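Local coordinates for protein iota-carrageenase (Alteromonas sp., PDB 1H80) that hydrolyses internal 1,4-beta linkages of iota-carrageenan, a sulfated galactan of red algal cell walls, with inversion of anomeric configuration, at residues 265-277 and 353-367. Numbering follows the deposited sequence.
Sequences NVSSVSCGSAVRS and VFDVTARFGYNADLK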
loop_
_atom_site.group_PDB
_atom_site.type_symbol
_atom_site.label_atom_id
_atom_site.label_comp_id
_atom_site.label_asym_id
_atom_site.label_seq_id
_atom_site.Cartn_x
_atom_site.Cartn_y
_atom_site.Cartn_z
ATOM N N ASN A 265 -1.085 -10.901 -13.017
ATOM C CA ASN A 265 -2.259 -10.129 -13.399
ATOM C C ASN A 265 -2.307 -8.738 -12.781
ATOM O O ASN A 265 -3.026 -8.489 -11.813
ATOM C CB ASN A 265 -3.523 -10.913 -13.043
ATOM C CG ASN A 265 -4.783 -10.255 -13.561
ATOM O OD1 ASN A 265 -4.725 -9.324 -14.367
ATOM N ND2 ASN A 265 -5.932 -10.740 -13.106
ATOM N N VAL A 266 -1.529 -7.833 -13.359
ATOM C CA VAL A 266 -1.470 -6.452 -12.904
ATOM C C VAL A 266 -2.099 -5.599 -13.988
ATOM O O VAL A 266 -1.787 -5.756 -15.164
ATOM C CB VAL A 266 -0.011 -6.003 -12.694
ATOM C CG1 VAL A 266 0.038 -4.538 -12.279
ATOM C CG2 VAL A 266 0.652 -6.882 -11.653
ATOM N N SER A 267 -2.997 -4.703 -13.605
ATOM C CA SER A 267 -3.629 -3.859 -14.601
ATOM C C SER A 267 -3.784 -2.447 -14.085
ATOM O O SER A 267 -4.007 -2.221 -12.896
ATOM C CB SER A 267 -4.994 -4.420 -14.993
ATOM O OG SER A 267 -5.871 -4.415 -13.888
ATOM N N SER A 268 -3.650 -1.495 -14.993
ATOM C CA SER A 268 -3.775 -0.100 -14.632
ATOM C C SER A 268 -4.606 0.629 -15.664
ATOM O O SER A 268 -4.628 0.251 -16.834
ATOM C CB SER A 268 -2.391 0.545 -14.556
ATOM O OG SER A 268 -1.740 0.561 -15.809
ATOM N N VAL A 269 -5.308 1.661 -15.213
ATOM C CA VAL A 269 -6.114 2.486 -16.096
ATOM C C VAL A 269 -5.802 3.918 -15.715
ATOM O O VAL A 269 -6.083 4.355 -14.602
ATOM C CB VAL A 269 -7.623 2.230 -15.928
ATOM C CG1 VAL A 269 -8.402 3.143 -16.871
ATOM C CG2 VAL A 269 -7.939 0.769 -16.233
ATOM N N SER A 270 -5.194 4.641 -16.644
ATOM C CA SER A 270 -4.828 6.022 -16.406
ATOM C C SER A 270 -3.890 6.178 -15.197
ATOM O O SER A 270 -4.105 7.053 -14.367
ATOM C CB SER A 270 -6.091 6.871 -16.208
ATOM O OG SER A 270 -5.786 8.254 -16.164
ATOM N N CYS A 271 -2.873 5.318 -15.078
ATOM C CA CYS A 271 -1.887 5.450 -13.988
ATOM C C CYS A 271 -0.561 5.818 -14.622
ATOM O O CYS A 271 -0.401 5.731 -15.847
ATOM C CB CYS A 271 -1.701 4.154 -13.175
ATOM S SG CYS A 271 -3.291 3.583 -12.529
ATOM N N GLY A 272 0.387 6.237 -13.790
ATOM C CA GLY A 272 1.699 6.599 -14.298
ATOM C C GLY A 272 2.234 5.419 -15.085
ATOM O O GLY A 272 2.697 5.551 -16.218
ATOM N N SER A 273 2.163 4.246 -14.464
ATOM C CA SER A 273 2.584 3.002 -15.090
ATOM C C SER A 273 1.877 1.904 -14.311
ATOM O O SER A 273 1.280 2.172 -13.268
ATOM C CB SER A 273 4.103 2.822 -15.010
ATOM O OG SER A 273 4.542 2.647 -13.674
ATOM N N ALA A 274 1.925 0.677 -14.811
ATOM C CA ALA A 274 1.274 -0.426 -14.111
ATOM C C ALA A 274 2.210 -0.946 -13.026
ATOM O O ALA A 274 1.794 -1.214 -11.896
ATOM C CB ALA A 274 0.929 -1.535 -15.093
ATOM N N VAL A 275 3.480 -1.083 -13.384
ATOM C CA VAL A 275 4.491 -1.568 -12.457
ATOM C C VAL A 275 5.613 -0.548 -12.387
ATOM O O VAL A 275 6.009 0.030 -13.403
ATOM C CB VAL A 275 5.078 -2.918 -12.920
ATOM C CG1 VAL A 275 6.115 -3.412 -11.914
ATOM C CG2 VAL A 275 3.964 -3.937 -13.085
ATOM N N ARG A 276 6.115 -0.321 -11.183
ATOM C CA ARG A 276 7.197 0.624 -10.988
ATOM C C ARG A 276 8.208 0.061 -10.008
ATOM O O ARG A 276 7.845 -0.456 -8.956
ATOM C CB ARG A 276 6.649 1.943 -10.454
ATOM C CG ARG A 276 7.721 2.901 -9.988
ATOM C CD ARG A 276 7.101 4.161 -9.428
ATOM N NE ARG A 276 7.943 4.758 -8.399
ATOM C CZ ARG A 276 7.582 5.791 -7.650
ATOM N NH1 ARG A 276 6.390 6.348 -7.815
ATOM N NH2 ARG A 276 8.412 6.266 -6.728
ATOM N N SER A 277 9.483 0.157 -10.364
ATOM C CA SER A 277 10.551 -0.327 -9.503
ATOM C C SER A 277 11.579 0.778 -9.318
ATOM O O SER A 277 12.101 1.323 -10.293
ATOM C CB SER A 277 11.208 -1.566 -10.113
ATOM O OG SER A 277 10.270 -2.624 -10.225
ATOM N N VAL A 353 6.906 -10.612 -12.401
ATOM C CA VAL A 353 5.573 -10.046 -12.557
ATOM C C VAL A 353 5.036 -10.535 -13.897
ATOM O O VAL A 353 5.581 -10.195 -14.950
ATOM C CB VAL A 353 5.627 -8.505 -12.562
ATOM C CG1 VAL A 353 4.222 -7.933 -12.667
ATOM C CG2 VAL A 353 6.323 -8.009 -11.299
ATOM N N PHE A 354 3.975 -11.336 -13.854
ATOM C CA PHE A 354 3.379 -11.887 -15.069
ATOM C C PHE A 354 2.073 -11.204 -15.448
ATOM O O PHE A 354 1.271 -10.861 -14.581
ATOM C CB PHE A 354 3.093 -13.384 -14.902
ATOM C CG PHE A 354 4.291 -14.206 -14.525
ATOM C CD1 PHE A 354 4.735 -14.251 -13.210
ATOM C CD2 PHE A 354 4.964 -14.956 -15.486
ATOM C CE1 PHE A 354 5.831 -15.034 -12.851
ATOM C CE2 PHE A 354 6.058 -15.742 -15.140
ATOM C CZ PHE A 354 6.495 -15.782 -13.818
ATOM N N ASP A 355 1.868 -11.031 -16.752
ATOM C CA ASP A 355 0.657 -10.425 -17.302
ATOM C C ASP A 355 0.380 -9.017 -16.790
ATOM O O ASP A 355 -0.373 -8.817 -15.837
ATOM C CB ASP A 355 -0.554 -11.322 -17.027
ATOM C CG ASP A 355 -0.347 -12.745 -17.515
ATOM O OD1 ASP A 355 0.184 -12.926 -18.632
ATOM O OD2 ASP A 355 -0.725 -13.686 -16.784
ATOM N N VAL A 356 0.989 -8.041 -17.451
ATOM C CA VAL A 356 0.838 -6.642 -17.086
ATOM C C VAL A 356 0.102 -5.918 -18.206
ATOM O O VAL A 356 0.464 -6.038 -19.375
ATOM C CB VAL A 356 2.218 -5.979 -16.880
ATOM C CG1 VAL A 356 2.047 -4.529 -16.467
ATOM C CG2 VAL A 356 3.009 -6.744 -15.823
ATOM N N THR A 357 -0.942 -5.183 -17.850
ATOM C CA THR A 357 -1.709 -4.439 -18.839
ATOM C C THR A 357 -1.902 -3.009 -18.363
ATOM O O THR A 357 -2.429 -2.772 -17.279
ATOM C CB THR A 357 -3.096 -5.073 -19.075
ATOM O OG1 THR A 357 -2.933 -6.429 -19.507
ATOM C CG2 THR A 357 -3.866 -4.298 -20.143
ATOM N N ALA A 358 -1.458 -2.058 -19.176
ATOM C CA ALA A 358 -1.602 -0.653 -18.839
ATOM C C ALA A 358 -2.478 0.016 -19.883
ATOM O O ALA A 358 -2.149 0.022 -21.064
ATOM C CB ALA A 358 -0.237 0.026 -18.790
ATOM N N ARG A 359 -3.604 0.562 -19.442
ATOM C CA ARG A 359 -4.509 1.254 -20.348
ATOM C C ARG A 359 -4.261 2.744 -20.173
ATOM O O ARG A 359 -4.274 3.262 -19.056
ATOM C CB ARG A 359 -5.967 0.918 -20.026
ATOM C CG ARG A 359 -6.973 1.627 -20.929
ATOM C CD ARG A 359 -8.405 1.256 -20.564
ATOM N NE ARG A 359 -8.743 -0.108 -20.962
ATOM C CZ ARG A 359 -9.129 -0.458 -22.185
ATOM N NH1 ARG A 359 -9.231 0.456 -23.140
ATOM N NH2 ARG A 359 -9.415 -1.726 -22.456
ATOM N N PHE A 360 -4.034 3.424 -21.289
ATOM C CA PHE A 360 -3.757 4.854 -21.296
ATOM C C PHE A 360 -4.909 5.693 -20.753
ATOM O O PHE A 360 -6.079 5.367 -20.952
ATOM C CB PHE A 360 -3.445 5.297 -22.726
ATOM C CG PHE A 360 -3.079 6.745 -22.850
ATOM C CD1 PHE A 360 -1.815 7.191 -22.483
ATOM C CD2 PHE A 360 -4.003 7.665 -23.327
ATOM C CE1 PHE A 360 -1.474 8.541 -22.591
ATOM C CE2 PHE A 360 -3.673 9.014 -23.437
ATOM C CZ PHE A 360 -2.406 9.452 -23.068
ATOM N N GLY A 361 -4.558 6.779 -20.074
ATOM C CA GLY A 361 -5.545 7.689 -19.525
ATOM C C GLY A 361 -4.919 9.064 -19.366
ATOM O O GLY A 361 -3.700 9.201 -19.456
ATOM N N TYR A 362 -5.741 10.078 -19.116
ATOM C CA TYR A 362 -5.250 11.445 -18.958
ATOM C C TYR A 362 -5.227 11.924 -17.512
ATOM O O TYR A 362 -4.874 13.071 -17.241
ATOM C CB TYR A 362 -6.123 12.404 -19.776
ATOM C CG TYR A 362 -5.999 12.218 -21.267
ATOM C CD1 TYR A 362 -4.895 12.713 -21.957
ATOM C CD2 TYR A 362 -6.970 11.521 -21.986
ATOM C CE1 TYR A 362 -4.755 12.519 -23.328
ATOM C CE2 TYR A 362 -6.839 11.318 -23.359
ATOM C CZ TYR A 362 -5.729 11.820 -24.021
ATOM O OH TYR A 362 -5.585 11.611 -25.374
ATOM N N ASN A 363 -5.595 11.051 -16.578
ATOM C CA ASN A 363 -5.640 11.445 -15.175
ATOM C C ASN A 363 -4.762 10.635 -14.237
ATOM O O ASN A 363 -5.173 10.293 -13.127
ATOM C CB ASN A 363 -7.085 11.410 -14.690
ATOM C CG ASN A 363 -7.968 12.364 -15.461
ATOM O OD1 ASN A 363 -7.744 13.572 -15.450
ATOM N ND2 ASN A 363 -8.971 11.826 -16.145
ATOM N N ALA A 364 -3.549 10.338 -14.679
ATOM C CA ALA A 364 -2.615 9.583 -13.860
ATOM C C ALA A 364 -1.907 10.494 -12.860
ATOM O O ALA A 364 -1.801 11.701 -13.078
ATOM C CB ALA A 364 -1.585 8.907 -14.748
ATOM N N ASP A 365 -1.455 9.917 -11.749
ATOM C CA ASP A 365 -0.697 10.673 -10.754
ATOM C C ASP A 365 0.721 10.627 -11.307
ATOM O O ASP A 365 1.219 9.557 -11.657
ATOM C CB ASP A 365 -0.713 9.996 -9.374
ATOM C CG ASP A 365 -2.005 10.226 -8.610
ATOM O OD1 ASP A 365 -2.649 11.278 -8.808
ATOM O OD2 ASP A 365 -2.364 9.359 -7.781
ATOM N N LEU A 366 1.368 11.783 -11.390
ATOM C CA LEU A 366 2.719 11.847 -11.925
ATOM C C LEU A 366 3.654 12.592 -10.994
ATOM O O LEU A 366 3.258 13.549 -10.337
ATOM C CB LEU A 366 2.707 12.552 -13.286
ATOM C CG LEU A 366 1.830 11.924 -14.370
ATOM C CD1 LEU A 366 1.730 12.859 -15.573
ATOM C CD2 LEU A 366 2.419 10.581 -14.777
ATOM N N LYS A 367 4.902 12.145 -10.941
ATOM C CA LYS A 367 5.905 12.796 -10.116
ATOM C C LYS A 367 6.645 13.781 -11.008
ATOM O O LYS A 367 6.762 13.574 -12.217
ATOM C CB LYS A 367 6.883 11.768 -9.548
ATOM C CG LYS A 367 6.232 10.743 -8.632
ATOM C CD LYS A 367 5.565 11.396 -7.422
ATOM C CE LYS A 367 6.586 12.052 -6.505
ATOM N NZ LYS A 367 5.963 12.626 -5.276
HETATM O O HOH W 1 -3.204 -7.802 -16.911
HETATM O O HOH W 2 -2.265 2.998 -17.000
#
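V266 and S268 pair in parallel with V356 and A358, as the axes of strands 265-269 and 353-359 approach to 4.7 Å on consecutive coils of a right-handed parallel beta-helix. Backbone bonds alternate between the strands: V266 N donates to D355 O, V266 O accepts T357 N, S268 N donates to T357 O, S268 O accepts R359 N, and S270 N donates to R359 O at 2.9 Å. Beyond the strands, S270 turns its OG anti to its own N (chi1 -172°), where it receives N363 N at 2.8 Å. A water bridges S268 OG and C271 N and donates to R359 O, tying the turn to both strand ends. V266, V356 and A358 turn to the inner face, where A274, V275 and V353 pack with them. V356 CG1 presses tightly on A274 CB (3.5 Å) and also meets V275 CG2, while V266 CG2 and V353 CG1 meet at 3.9 Å with their side chains crossed nearly at right angles. On the outer face, the side chains of V269 and R359 lie side by side, pointing the same way, with V269 CG1 4.1 Å from R359 CD. C271 SG forms a disulfide with C242 SG. Strand 231-243 continues the coil stack beyond 265-269, strand 421-429 beyond 353-359, and 275-277 joins a second parallel sheet, between 250-252 and 407-409.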